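Local coordinates for protein sialidase B (Streptococcus pneumoniae serotype 4, PDB 4XJW) that catalyses the hydrolysis of alpha-2,3-, alpha-2,6- and alpha-2,8-linked terminal sialic acids of oligosaccharides, glycoproteins and glycolipids, at residues F59-F64 / E77-Q82; D368-L373 / F436-P441; V35-A40 / A103-L108; Q562-K567 / V588-K593. The protein carries 1 engineered substitution. One frame throughout, in Å; residues are numbered along the deposited sequence.

In the fold
Contacts 1 and 3 belong to the N-terminal concanavalin-like beta sandwich. Contact 1 lies, along the chain, inside the loop that contact 3 closes, and their nearest atoms are about 8 Å apart. Contact 1 is a hairpin in one sheet and contact 3 a strand pair in the other. Contact 2 joins a beta-rich region, inserted between propeller strands 301-308 and 420-426, to a propeller sheet; its centre is about 60 Å from that of contact 1. Contact 4 packs a turn onto another propeller sheet, about 45 Å from contact 2 between centres. None of the four forms the active site. The I564 side chain of contact 4 is about 13 Å from bound Optactin, whose pocket is lined by residues other than the catalytic ones.

Contact 1 of 4, residues F59-F64 / E77-Q82. With PO4 (phosphate ion), chain D.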
loop_
_atom_site.group_PDB
_atom_site.type_symbol
_atom_site.label_atom_id
_atom_site.label_comp_id
_atom_site.label_asym_id
_atom_site.label_seq_id
_atom_site.Cartn_x
_atom_site.Cartn_y
_atom_site.Cartn_z
ATOM N N PHE A 59 39.293 -14.250 -14.836
ATOM C CA PHE A 59 37.970 -14.847 -14.629
ATOM C C PHE A 59 37.091 -14.021 -13.692
ATOM O O PHE A 59 36.319 -14.582 -12.903
ATOM C CB PHE A 59 38.107 -16.281 -14.101
ATOM C CG PHE A 59 38.738 -17.226 -15.087
ATOM C CD1 PHE A 59 37.954 -17.915 -16.000
ATOM C CD2 PHE A 59 40.115 -17.404 -15.115
ATOM C CE1 PHE A 59 38.529 -18.782 -16.921
ATOM C CE2 PHE A 59 40.698 -18.271 -16.027
ATOM C CZ PHE A 59 39.905 -18.960 -16.932
ATOM N N LYS A 60 37.195 -12.696 -13.782
ATOM C CA LYS A 60 36.511 -11.835 -12.827
ATOM C C LYS A 60 34.994 -11.873 -12.982
ATOM O O LYS A 60 34.279 -11.469 -12.070
ATOM C CB LYS A 60 37.026 -10.398 -12.894
ATOM C CG LYS A 60 36.468 -9.591 -14.038
ATOM C CD LYS A 60 36.958 -8.156 -13.954
ATOM C CE LYS A 60 36.147 -7.258 -14.868
ATOM N NZ LYS A 60 35.899 -7.903 -16.180
ATOM N N ASN A 61 34.504 -12.352 -14.124
ATOM C CA ASN A 61 33.061 -12.457 -14.343
ATOM C C ASN A 61 32.535 -13.875 -14.174
ATOM O O ASN A 61 31.539 -14.263 -14.785
ATOM C CB ASN A 61 32.688 -11.892 -15.718
ATOM C CG ASN A 61 33.005 -10.425 -15.838
ATOM O OD1 ASN A 61 33.069 -9.710 -14.834
ATOM N ND2 ASN A 61 33.221 -9.961 -17.070
ATOM N N ASN A 62 33.223 -14.654 -13.346
ATOM C CA ASN A 62 32.779 -15.990 -13.018
ATOM C C ASN A 62 32.496 -16.062 -11.531
ATOM O O ASN A 62 33.381 -16.410 -10.742
ATOM C CB ASN A 62 33.850 -17.029 -13.370
ATOM C CG ASN A 62 33.882 -17.374 -14.844
ATOM O OD1 ASN A 62 33.590 -16.541 -15.704
ATOM N ND2 ASN A 62 34.246 -18.622 -15.145
ATOM N N TYR A 63 31.268 -15.723 -11.139
ATOM C CA TYR A 63 30.898 -15.766 -9.728
ATOM C C TYR A 63 29.402 -15.761 -9.498
ATOM O O TYR A 63 28.619 -15.378 -10.372
ATOM C CB TYR A 63 31.528 -14.614 -8.937
ATOM C CG TYR A 63 31.026 -13.234 -9.300
ATOM C CD1 TYR A 63 31.649 -12.494 -10.294
ATOM C CD2 TYR A 63 29.947 -12.657 -8.633
ATOM C CE1 TYR A 63 31.215 -11.240 -10.621
ATOM C CE2 TYR A 63 29.502 -11.383 -8.967
ATOM C CZ TYR A 63 30.145 -10.682 -9.962
ATOM O OH TYR A 63 29.722 -9.419 -10.313
ATOM N N PHE A 64 29.043 -16.210 -8.300
ATOM C CA PHE A 64 27.704 -16.097 -7.755
ATOM C C PHE A 64 27.784 -15.204 -6.533
ATOM O O PHE A 64 28.723 -15.300 -5.739
ATOM C CB PHE A 64 27.194 -17.465 -7.339
ATOM C CG PHE A 64 25.958 -17.414 -6.472
ATOM C CD1 PHE A 64 24.745 -17.007 -7.007
ATOM C CD2 PHE A 64 26.012 -17.781 -5.133
ATOM C CE1 PHE A 64 23.601 -16.967 -6.224
ATOM C CE2 PHE A 64 24.873 -17.741 -4.337
ATOM C CZ PHE A 64 23.672 -17.323 -4.884
ATOM N N GLU A 77 23.678 -12.260 -8.275
ATOM C CA GLU A 77 24.335 -12.313 -9.565
ATOM C C GLU A 77 24.751 -13.760 -9.802
ATOM O O GLU A 77 25.181 -14.446 -8.872
ATOM C CB GLU A 77 25.579 -11.445 -9.552
ATOM C CG GLU A 77 25.340 -9.976 -9.416
ATOM C CD GLU A 77 26.508 -9.208 -9.969
ATOM O OE1 GLU A 77 26.598 -9.079 -11.211
ATOM O OE2 GLU A 77 27.355 -8.775 -9.167
ATOM N N ILE A 78 24.594 -14.229 -11.039
ATOM C CA ILE A 78 25.039 -15.571 -11.410
ATOM C C ILE A 78 25.718 -15.455 -12.763
ATOM O O ILE A 78 25.059 -15.204 -13.777
ATOM C CB ILE A 78 23.874 -16.589 -11.443
ATOM C CG1 ILE A 78 22.855 -16.293 -10.344
ATOM C CG2 ILE A 78 24.393 -18.002 -11.279
ATOM C CD1 ILE A 78 21.424 -16.459 -10.773
ATOM N N ARG A 79 27.043 -15.605 -12.779
ATOM C CA ARG A 79 27.824 -15.231 -13.956
ATOM C C ARG A 79 28.864 -16.276 -14.324
ATOM O O ARG A 79 29.573 -16.789 -13.457
ATOM C CB ARG A 79 28.529 -13.895 -13.713
ATOM C CG ARG A 79 27.606 -12.794 -13.214
ATOM C CD ARG A 79 28.342 -11.489 -13.047
ATOM N NE ARG A 79 28.779 -10.972 -14.337
ATOM C CZ ARG A 79 29.524 -9.884 -14.508
ATOM N NH1 ARG A 79 29.937 -9.176 -13.461
ATOM N NH2 ARG A 79 29.861 -9.509 -15.736
ATOM N N ASP A 80 28.961 -16.570 -15.615
ATOM C CA ASP A 80 29.975 -17.492 -16.122
ATOM C C ASP A 80 30.309 -17.045 -17.539
ATOM O O ASP A 80 29.484 -17.170 -18.444
ATOM C CB ASP A 80 29.443 -18.929 -16.122
ATOM C CG ASP A 80 30.502 -19.963 -16.509
ATOM O OD1 ASP A 80 31.214 -19.756 -17.512
ATOM O OD2 ASP A 80 30.602 -20.995 -15.813
ATOM N N ALA A 81 31.512 -16.509 -17.723
ATOM C CA ALA A 81 31.905 -15.915 -18.996
ATOM C C ALA A 81 32.050 -16.958 -20.094
ATOM O O ALA A 81 31.815 -16.671 -21.265
ATOM C CB ALA A 81 33.191 -15.139 -18.839
ATOM N N GLN A 82 32.453 -18.165 -19.713
ATOM C CA GLN A 82 32.661 -19.231 -20.687
ATOM C C GLN A 82 31.339 -19.822 -21.171
ATOM O O GLN A 82 31.269 -20.399 -22.255
ATOM C CB GLN A 82 33.558 -20.328 -20.113
ATOM C CG GLN A 82 35.038 -19.940 -20.041
ATOM C CD GLN A 82 35.346 -18.979 -18.902
ATOM O OE1 GLN A 82 35.090 -19.280 -17.738
ATOM N NE2 GLN A 82 35.899 -17.825 -19.234
HETATM P P PO4 D . 31.084 -5.810 -12.633
HETATM O O1 PO4 D . 32.246 -5.196 -11.897
HETATM O O2 PO4 D . 31.557 -6.980 -13.475
HETATM O O3 PO4 D . 30.085 -6.298 -11.598
HETATM O O4 PO4 D . 30.446 -4.762 -13.509
HETATM O O HOH W 1 31.298 -7.151 -16.074
#
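R79 reaches from strand 74-80 across to N61 and Y63. Its CB lies 3.2 Å from the carbonyl O of N61, and beyond CG the chain runs beside the Y63 side chain, with CD 3.7 Å from Y63 CZ. A bend at chi3 (67°) sets NE, which donates to N86 OD1. The guanidinium is stacked on the N61 carboxamide, the two planes 22° apart, with NH2 3.3 Å from N61 CG. Its in-plane N-H groups are used differently: NH1 donates to Y63 OH (3.2 Å) and to O2 of a phosphate ion (2.7 Å between NH1 and O2), while NH2 donates to a water that also bonds the phosphate. The ion probably comes from the crystallisation liquor, and R155 holds it too. Y63 OH in turn donates to E77 OE2 at 2.7 Å, meeting it from above the carboxylate plane, so two bonds fix the hydroxyl. Towards the open end of the hairpin the N62 carboxamide uses both ends, OD1 accepting from A81 N (2.9 Å) and ND2 donating to Q82 OE1 (2.8 Å). The hairpin of strands 63-69 and 74-80 lies within an antiparallel sheet between strands 46-53 and 85-91, and strand 153-155 touches the side chains of Y63 and R79.

Contact 2 of 4, residues D368-L373 / F436-P441; sequences DKYEVL and FKLLPP
D368 opens the contact beside F436 and K437, with its OD1 4.2 Å from K437 CG. The ammonium of K437 stays further off, NZ lying 5.1 Å from D368 OD1, so any attraction between the two charges is probably modest. Two residues on, Y370 carries most of the contact, and its CB points toward the segment 436-441. The ring lies almost parallel to that of F436, the planes 10° apart, but is slid aside so that the two barely overlap; the nearest approach of the two rings is Y370 CD1 to F436 CE1, at 3.7 Å. CB of F436 points away, but CG sits between the backbone N and the carbonyl carbon (chi1 75°). The carbonyl O of F436 comes in at the edge of the tyrosine ring, in its plane, 3.5 Å from Y370 CE1. This oxygen is buried here and has no hydrogen-bonding partner in the model. At the end of the ring Y370 OH accepts a fairly straight bond from the backbone N of L438 (3.0 Å, 162°), and L438 CG closes in obliquely, 3.7 Å from Y370 CZ. Beyond Y370 the chain enters strand 372-374, part of a sheet formed by residues inserted between strands 301-308 and 420-426. Strand 437-438 is the outermost strand of a propeller sheet and pairs with strand 420-426. L333 of strand 330-337 touches both Y370 and L438, while F287 meets the F436 ring edge-to-face.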
loop_
_atom_site.group_PDB
_atom_site.type_symbol
_atom_site.label_atom_id
_atom_site.label_comp_id
_atom_site.label_asym_id
_atom_site.label_seq_id
_atom_site.Cartn_x
_atom_site.Cartn_y
_atom_site.Cartn_z
ATOM N N ASP A 368 -29.912 -1.130 -6.132
ATOM C CA ASP A 368 -28.989 -0.581 -5.142
ATOM C C ASP A 368 -27.531 -0.939 -5.436
ATOM O O ASP A 368 -26.615 -0.312 -4.906
ATOM C CB ASP A 368 -29.366 -0.994 -3.716
ATOM C CG ASP A 368 -28.450 -0.362 -2.663
ATOM O OD1 ASP A 368 -27.982 0.789 -2.868
ATOM O OD2 ASP A 368 -28.182 -1.024 -1.635
ATOM N N LYS A 369 -27.303 -1.926 -6.294
ATOM C CA LYS A 369 -25.930 -2.252 -6.668
ATOM C C LYS A 369 -25.458 -1.405 -7.862
ATOM O O LYS A 369 -24.369 -1.631 -8.395
ATOM C CB LYS A 369 -25.781 -3.747 -6.966
ATOM C CG LYS A 369 -26.336 -4.658 -5.877
ATOM C CD LYS A 369 -25.886 -6.096 -6.077
ATOM C CE LYS A 369 -26.856 -7.082 -5.442
ATOM N NZ LYS A 369 -26.354 -8.489 -5.540
ATOM N N TYR A 370 -26.273 -0.423 -8.251
ATOM C CA TYR A 370 -26.015 0.411 -9.431
ATOM C C TYR A 370 -26.019 -0.413 -10.716
ATOM O O TYR A 370 -25.377 -0.061 -11.707
ATOM C CB TYR A 370 -24.739 1.247 -9.280
ATOM C CG TYR A 370 -24.936 2.390 -8.324
ATOM C CD1 TYR A 370 -24.747 2.210 -6.959
ATOM C CD2 TYR A 370 -25.351 3.638 -8.776
ATOM C CE1 TYR A 370 -24.944 3.245 -6.074
ATOM C CE2 TYR A 370 -25.555 4.682 -7.895
ATOM C CZ TYR A 370 -25.348 4.474 -6.542
ATOM O OH TYR A 370 -25.539 5.497 -5.643
ATOM N N GLU A 371 -26.768 -1.509 -10.679
ATOM C CA GLU A 371 -26.920 -2.396 -11.822
ATOM C C GLU A 371 -28.161 -2.044 -12.638
ATOM O O GLU A 371 -29.159 -1.567 -12.090
ATOM C CB GLU A 371 -26.966 -3.845 -11.345
ATOM C CG GLU A 371 -25.648 -4.296 -10.710
ATOM C CD GLU A 371 -25.783 -5.536 -9.835
ATOM O OE1 GLU A 371 -26.911 -6.046 -9.675
ATOM O OE2 GLU A 371 -24.748 -5.993 -9.304
ATOM N N VAL A 372 -28.088 -2.270 -13.947
ATOM C CA VAL A 372 -29.168 -1.898 -14.861
ATOM C C VAL A 372 -30.193 -3.018 -15.022
ATOM O O VAL A 372 -29.835 -4.165 -15.307
ATOM C CB VAL A 372 -28.621 -1.548 -16.254
ATOM C CG1 VAL A 372 -29.758 -1.132 -17.182
ATOM C CG2 VAL A 372 -27.578 -0.448 -16.155
ATOM N N LEU A 373 -31.466 -2.679 -14.844
ATOM C CA LEU A 373 -32.548 -3.624 -15.080
ATOM C C LEU A 373 -33.419 -3.118 -16.222
ATOM O O LEU A 373 -33.623 -1.915 -16.362
ATOM C CB LEU A 373 -33.397 -3.800 -13.817
ATOM C CG LEU A 373 -32.931 -4.810 -12.757
ATOM C CD1 LEU A 373 -31.607 -4.432 -12.132
ATOM C CD2 LEU A 373 -33.978 -4.963 -11.675
ATOM N N PHE A 436 -22.702 -0.098 -1.606
ATOM C CA PHE A 436 -22.316 1.305 -1.503
ATOM C C PHE A 436 -23.373 2.258 -2.060
ATOM O O PHE A 436 -24.162 1.891 -2.931
ATOM C CB PHE A 436 -20.919 1.565 -2.112
ATOM C CG PHE A 436 -20.876 1.558 -3.625
ATOM C CD1 PHE A 436 -21.289 2.665 -4.358
ATOM C CD2 PHE A 436 -20.385 0.452 -4.309
ATOM C CE1 PHE A 436 -21.240 2.668 -5.738
ATOM C CE2 PHE A 436 -20.335 0.441 -5.695
ATOM C CZ PHE A 436 -20.759 1.550 -6.408
ATOM N N LYS A 437 -23.413 3.464 -1.500
ATOM C CA LYS A 437 -24.244 4.549 -2.014
ATOM C C LYS A 437 -23.356 5.725 -2.379
ATOM O O LYS A 437 -22.375 6.006 -1.692
ATOM C CB LYS A 437 -25.270 4.982 -0.973
ATOM C CG LYS A 437 -26.263 3.899 -0.623
ATOM C CD LYS A 437 -27.265 4.378 0.409
ATOM C CE LYS A 437 -28.257 3.280 0.740
ATOM N NZ LYS A 437 -29.634 3.823 0.879
ATOM N N LEU A 438 -23.689 6.418 -3.465
ATOM C CA LEU A 438 -22.942 7.622 -3.818
ATOM C C LEU A 438 -23.287 8.787 -2.892
ATOM O O LEU A 438 -24.445 8.986 -2.545
ATOM C CB LEU A 438 -23.214 8.029 -5.265
ATOM C CG LEU A 438 -22.734 7.025 -6.314
ATOM C CD1 LEU A 438 -23.043 7.488 -7.752
ATOM C CD2 LEU A 438 -21.254 6.710 -6.157
ATOM N N LEU A 439 -22.273 9.545 -2.485
ATOM C CA LEU A 439 -22.512 10.789 -1.769
ATOM C C LEU A 439 -23.000 11.843 -2.749
ATOM O O LEU A 439 -22.673 11.785 -3.935
ATOM C CB LEU A 439 -21.244 11.275 -1.053
ATOM C CG LEU A 439 -20.781 10.495 0.189
ATOM C CD1 LEU A 439 -20.128 11.420 1.200
ATOM C CD2 LEU A 439 -21.915 9.724 0.821
ATOM N N PRO A 440 -23.788 12.817 -2.262
ATOM C CA PRO A 440 -24.191 13.913 -3.148
ATOM C C PRO A 440 -22.990 14.767 -3.546
ATOM O O PRO A 440 -21.959 14.729 -2.871
ATOM C CB PRO A 440 -25.131 14.734 -2.266
ATOM C CG PRO A 440 -24.667 14.471 -0.872
ATOM C CD PRO A 440 -24.237 13.033 -0.876
ATOM N N PRO A 441 -23.115 15.536 -4.636
ATOM C CA PRO A 441 -22.068 16.505 -4.969
ATOM C C PRO A 441 -22.105 17.668 -3.983
ATOM O O PRO A 441 -23.188 18.039 -3.528
ATOM C CB PRO A 441 -22.461 16.976 -6.374
ATOM C CG PRO A 441 -23.926 16.753 -6.448
ATOM C CD PRO A 441 -24.217 15.541 -5.616
#

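Contact 3 of 4, residues V35-A40 / A103-L108; sequences VMKFKA and AVENTL
M36 pairs with L108 and F38 with N106 as hydrogen-bonded pairs of neighbouring antiparallel strands, in the sheet of the N-terminal domain that also contains strand 166-173. K37 and T107 form the non-hydrogen-bonded pair between them. The backbone ladder is regular: M36 N to L108 O and L108 N to M36 O are both 2.8 Å. M36, F38, N106 and L108 share one face, on which M36, F38 and L108 pack against strands 46-53 and 63-69. Here CB of N106 sits over one face of the F38 ring, 3.8 Å above its plane and offset toward the rim, in a CH-pi contact, while L108 CB meets the ring edge, 4.0 Å from F38 CE1. The N106 carboxamide is held by N124 and by W96 O, with a weak extra bond from ND2 to F38 O. On the other face K37 lies alongside T107. The turn at chi4 (-62°) places NZ 2.8 Å from T107 OG1, to which it donates; NZ also forms a longer salt bridge with E105 OE1 (3.6 Å) and bonds P186 O. E105 OE1 is itself bonded by S188 OG. Where the pairing ends, waters bridge K39 NZ to A103 O and A40 N to V104 O. Strands paired this way, with one face packed on a second antiparallel sheet, are characteristic of the concanavalin-like beta sandwich.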
loop_
_atom_site.group_PDB
_atom_site.type_symbol
_atom_site.label_atom_id
_atom_site.label_comp_id
_atom_site.label_asym_id
_atom_site.label_seq_id
_atom_site.Cartn_x
_atom_site.Cartn_y
_atom_site.Cartn_z
ATOM N N VAL A 35 20.499 -20.553 3.243
ATOM C CA VAL A 35 19.715 -19.916 4.292
ATOM C C VAL A 35 20.637 -19.042 5.121
ATOM O O VAL A 35 21.669 -19.503 5.618
ATOM C CB VAL A 35 19.016 -20.946 5.193
ATOM C CG1 VAL A 35 18.280 -20.241 6.316
ATOM C CG2 VAL A 35 18.037 -21.776 4.389
ATOM N N MET A 36 20.283 -17.769 5.244
ATOM C CA MET A 36 21.149 -16.796 5.900
ATOM C C MET A 36 20.344 -15.932 6.854
ATOM O O MET A 36 19.400 -15.262 6.440
ATOM C CB MET A 36 21.809 -15.887 4.868
ATOM C CG MET A 36 23.261 -16.179 4.602
ATOM S SD MET A 36 24.031 -14.832 3.686
ATOM C CE MET A 36 23.563 -13.460 4.723
ATOM N N LYS A 37 20.705 -15.955 8.131
ATOM C CA LYS A 37 20.159 -15.006 9.091
ATOM C C LYS A 37 21.199 -13.923 9.322
ATOM O O LYS A 37 22.322 -14.211 9.755
ATOM C CB LYS A 37 19.768 -15.708 10.390
ATOM C CG LYS A 37 18.449 -16.460 10.257
ATOM C CD LYS A 37 18.184 -17.397 11.418
ATOM C CE LYS A 37 16.776 -17.979 11.319
ATOM N NZ LYS A 37 15.720 -16.908 11.385
ATOM N N PHE A 38 20.852 -12.679 9.001
ATOM C CA PHE A 38 21.846 -11.611 9.034
ATOM C C PHE A 38 21.280 -10.267 9.469
ATOM O O PHE A 38 20.077 -9.995 9.335
ATOM C CB PHE A 38 22.526 -11.467 7.665
ATOM C CG PHE A 38 21.667 -10.792 6.622
ATOM C CD1 PHE A 38 20.764 -11.529 5.869
ATOM C CD2 PHE A 38 21.768 -9.423 6.398
ATOM C CE1 PHE A 38 19.980 -10.911 4.909
ATOM C CE2 PHE A 38 20.980 -8.806 5.448
ATOM C CZ PHE A 38 20.083 -9.555 4.704
ATOM N N LYS A 39 22.167 -9.425 9.984
ATOM C CA LYS A 39 21.814 -8.085 10.404
ATOM C C LYS A 39 22.664 -7.105 9.632
ATOM O O LYS A 39 23.840 -7.372 9.354
ATOM C CB LYS A 39 22.075 -7.890 11.895
ATOM C CG LYS A 39 21.354 -8.878 12.793
ATOM C CD LYS A 39 21.780 -8.704 14.235
ATOM C CE LYS A 39 20.947 -9.585 15.145
ATOM N NZ LYS A 39 21.422 -9.521 16.551
ATOM N N ALA A 40 22.071 -5.970 9.276
ATOM C CA ALA A 40 22.804 -4.894 8.626
ATOM C C ALA A 40 22.089 -3.588 8.903
ATOM O O ALA A 40 21.196 -3.189 8.154
ATOM C CB ALA A 40 22.904 -5.134 7.116
ATOM N N ALA A 103 19.200 -3.955 15.849
ATOM C CA ALA A 103 19.292 -4.498 14.499
ATOM C C ALA A 103 18.373 -5.710 14.333
ATOM O O ALA A 103 18.313 -6.589 15.205
ATOM C CB ALA A 103 20.733 -4.872 14.168
ATOM N N VAL A 104 17.657 -5.744 13.209
ATOM C CA VAL A 104 16.742 -6.837 12.890
ATOM C C VAL A 104 17.479 -8.020 12.291
ATOM O O VAL A 104 18.341 -7.849 11.432
ATOM C CB VAL A 104 15.650 -6.371 11.901
ATOM C CG1 VAL A 104 14.877 -7.567 11.310
ATOM C CG2 VAL A 104 14.704 -5.393 12.585
ATOM N N GLU A 105 17.140 -9.222 12.746
ATOM C CA GLU A 105 17.665 -10.422 12.124
ATOM C C GLU A 105 16.801 -10.771 10.930
ATOM O O GLU A 105 15.707 -11.303 11.088
ATOM C CB GLU A 105 17.697 -11.592 13.106
ATOM C CG GLU A 105 18.142 -12.886 12.433
ATOM C CD GLU A 105 18.525 -13.966 13.425
ATOM O OE1 GLU A 105 17.771 -14.951 13.550
ATOM O OE2 GLU A 105 19.589 -13.829 14.066
ATOM N N ASN A 106 17.287 -10.445 9.737
ATOM C CA ASN A 106 16.605 -10.837 8.512
ATOM C C ASN A 106 16.855 -12.288 8.198
ATOM O O ASN A 106 17.960 -12.792 8.417
ATOM C CB ASN A 106 17.097 -10.017 7.324
ATOM C CG ASN A 106 16.833 -8.539 7.484
ATOM O OD1 ASN A 106 15.717 -8.060 7.239
ATOM N ND2 ASN A 106 17.852 -7.805 7.904
ATOM N N THR A 107 15.833 -12.959 7.681
ATOM C CA THR A 107 15.965 -14.364 7.323
ATOM C C THR A 107 15.870 -14.477 5.812
ATOM O O THR A 107 14.803 -14.256 5.222
ATOM C CB THR A 107 14.875 -15.240 7.983
ATOM O OG1 THR A 107 14.911 -15.067 9.408
ATOM C CG2 THR A 107 15.090 -16.730 7.658
ATOM N N LEU A 108 16.990 -14.819 5.186
ATOM C CA LEU A 108 17.056 -14.896 3.734
ATOM C C LEU A 108 17.124 -16.363 3.311
ATOM O O LEU A 108 17.879 -17.138 3.877
ATOM C CB LEU A 108 18.260 -14.095 3.237
ATOM C CG LEU A 108 18.537 -14.083 1.735
ATOM C CD1 LEU A 108 19.189 -12.769 1.312
ATOM C CD2 LEU A 108 19.429 -15.260 1.314
HETATM O O HOH W 2 20.100 -6.947 17.321
HETATM O O HOH W 3 19.365 -5.662 10.165
#

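Contact 4 of 4, residues Q562-K567 / V588-K593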
loop_
_atom_site.group_PDB
_atom_site.type_symbol
_atom_site.label_atom_id
_atom_site.label_comp_id
_atom_site.label_asym_id
_atom_site.label_seq_id
_atom_site.Cartn_x
_atom_site.Cartn_y
_atom_site.Cartn_z
ATOM N N GLN A 562 -3.569 8.601 26.800
ATOM C CA GLN A 562 -2.860 8.708 28.073
ATOM C C GLN A 562 -1.913 9.894 28.040
ATOM O O GLN A 562 -1.443 10.291 26.968
ATOM C CB GLN A 562 -2.069 7.427 28.359
ATOM C CG GLN A 562 -2.904 6.142 28.283
ATOM C CD GLN A 562 -3.992 6.085 29.330
ATOM O OE1 GLN A 562 -3.716 6.132 30.528
ATOM N NE2 GLN A 562 -5.242 5.988 28.885
ATOM N N LEU A 563 -1.646 10.472 29.209
ATOM C CA LEU A 563 -0.669 11.556 29.311
ATOM C C LEU A 563 0.720 11.002 29.080
ATOM O O LEU A 563 1.014 9.863 29.434
ATOM C CB LEU A 563 -0.709 12.211 30.697
ATOM C CG LEU A 563 -2.018 12.830 31.176
ATOM C CD1 LEU A 563 -1.818 13.516 32.530
ATOM C CD2 LEU A 563 -2.593 13.796 30.156
ATOM N N ILE A 564 1.572 11.823 28.473
ATOM C CA ILE A 564 2.987 11.522 28.330
ATOM C C ILE A 564 3.721 12.731 28.907
ATOM O O ILE A 564 3.422 13.869 28.545
ATOM C CB ILE A 564 3.378 11.303 26.840
ATOM C CG1 ILE A 564 2.643 10.089 26.261
ATOM C CG2 ILE A 564 4.889 11.119 26.702
ATOM C CD1 ILE A 564 2.912 9.849 24.759
ATOM N N ASP A 565 4.640 12.481 29.840
ATOM C CA ASP A 565 5.324 13.553 30.565
ATOM C C ASP A 565 4.324 14.514 31.214
ATOM O O ASP A 565 4.557 15.719 31.281
ATOM C CB ASP A 565 6.281 14.321 29.643
ATOM C CG ASP A 565 7.438 13.472 29.165
ATOM O OD1 ASP A 565 7.755 12.462 29.829
ATOM O OD2 ASP A 565 8.042 13.826 28.125
ATOM N N GLY A 566 3.200 13.968 31.669
ATOM C CA GLY A 566 2.168 14.754 32.316
ATOM C C GLY A 566 1.398 15.678 31.394
ATOM O O GLY A 566 0.690 16.575 31.858
ATOM N N LYS A 567 1.532 15.471 30.084
ATOM C CA LYS A 567 0.865 16.326 29.106
ATOM C C LYS A 567 0.059 15.506 28.102
ATOM O O LYS A 567 0.308 14.313 27.917
ATOM C CB LYS A 567 1.887 17.203 28.370
ATOM C CG LYS A 567 2.805 17.988 29.305
ATOM C CD LYS A 567 3.433 19.190 28.617
ATOM C CE LYS A 567 2.465 20.359 28.566
ATOM N NZ LYS A 567 3.037 21.517 27.832
ATOM N N VAL A 588 6.114 12.277 18.453
ATOM C CA VAL A 588 5.228 12.522 19.585
ATOM C C VAL A 588 5.259 13.996 19.976
ATOM O O VAL A 588 6.329 14.540 20.257
ATOM C CB VAL A 588 5.630 11.672 20.803
ATOM C CG1 VAL A 588 4.685 11.930 21.966
ATOM C CG2 VAL A 588 5.653 10.183 20.457
ATOM N N GLY A 589 4.095 14.640 19.970
ATOM C CA GLY A 589 3.995 16.036 20.368
ATOM C C GLY A 589 3.159 16.209 21.621
ATOM O O GLY A 589 2.123 15.556 21.779
ATOM N N LEU A 590 3.603 17.091 22.514
ATOM C CA LEU A 590 2.862 17.370 23.744
ATOM C C LEU A 590 2.144 18.710 23.623
ATOM O O LEU A 590 2.726 19.692 23.138
ATOM C CB LEU A 590 3.806 17.396 24.942
ATOM C CG LEU A 590 4.737 16.196 25.090
ATOM C CD1 LEU A 590 5.525 16.272 26.384
ATOM C CD2 LEU A 590 3.956 14.895 25.012
ATOM N N VAL A 591 0.885 18.749 24.049
ATOM C CA VAL A 591 0.058 19.939 23.899
ATOM C C VAL A 591 0.273 20.928 25.041
ATOM O O VAL A 591 0.222 20.560 26.218
ATOM C CB VAL A 591 -1.446 19.581 23.807
ATOM C CG1 VAL A 591 -2.289 20.836 23.659
ATOM C CG2 VAL A 591 -1.696 18.629 22.644
ATOM N N ASN A 592 0.532 22.176 24.670
ATOM C CA ASN A 592 0.570 23.288 25.607
ATOM C C ASN A 592 -0.862 23.778 25.810
ATOM O O ASN A 592 -1.459 24.353 24.900
ATOM C CB ASN A 592 1.450 24.406 25.042
ATOM C CG ASN A 592 1.694 25.528 26.037
ATOM O OD1 ASN A 592 0.988 25.655 27.035
ATOM N ND2 ASN A 592 2.701 26.351 25.763
ATOM N N LYS A 593 -1.411 23.545 27.001
ATOM C CA LYS A 593 -2.809 23.878 27.282
ATOM C C LYS A 593 -3.097 25.381 27.221
ATOM O O LYS A 593 -4.251 25.798 27.158
ATOM C CB LYS A 593 -3.235 23.314 28.637
ATOM C CG LYS A 593 -3.104 21.805 28.749
ATOM C CD LYS A 593 -4.013 21.079 27.757
ATOM C CE LYS A 593 -5.481 21.234 28.123
ATOM N NZ LYS A 593 -6.375 20.431 27.230
#
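L590, K567 and I564 have the most surface buried where the turn 564-567 rests on strand 584-592. CB of L590 points toward the turn, and its two methyls meet I564 and D565, with CD2 3.7 Å from the carbonyl O of I564. K567 and L590 cross at about a right angle, their CB atoms 3.9 Å apart. Further out, a bend at chi3 (80°) brings CE of K567 to 3.3 Å from the backbone O of V591. I564 extends the apolar contact the other way, its CD1 meeting V588 CG1 at 3.9 Å, with helix 654-657 also touching both residues. The carboxylate of D565 turns to other partners, Y602 OH and K601 NZ. Within the turn, I564 N bonds K567 O (2.8 Å) and K567 N bonds I564 O (2.9 Å), while D565 and G566 both have positive phi. This is a type I' turn with both cross-bonds between I564 and K567, as in two-residue beta hairpins. It lies in the connection between strands 556-559 and 569-575, and folds over the four-stranded antiparallel sheet, a blade of the sialidase beta propeller.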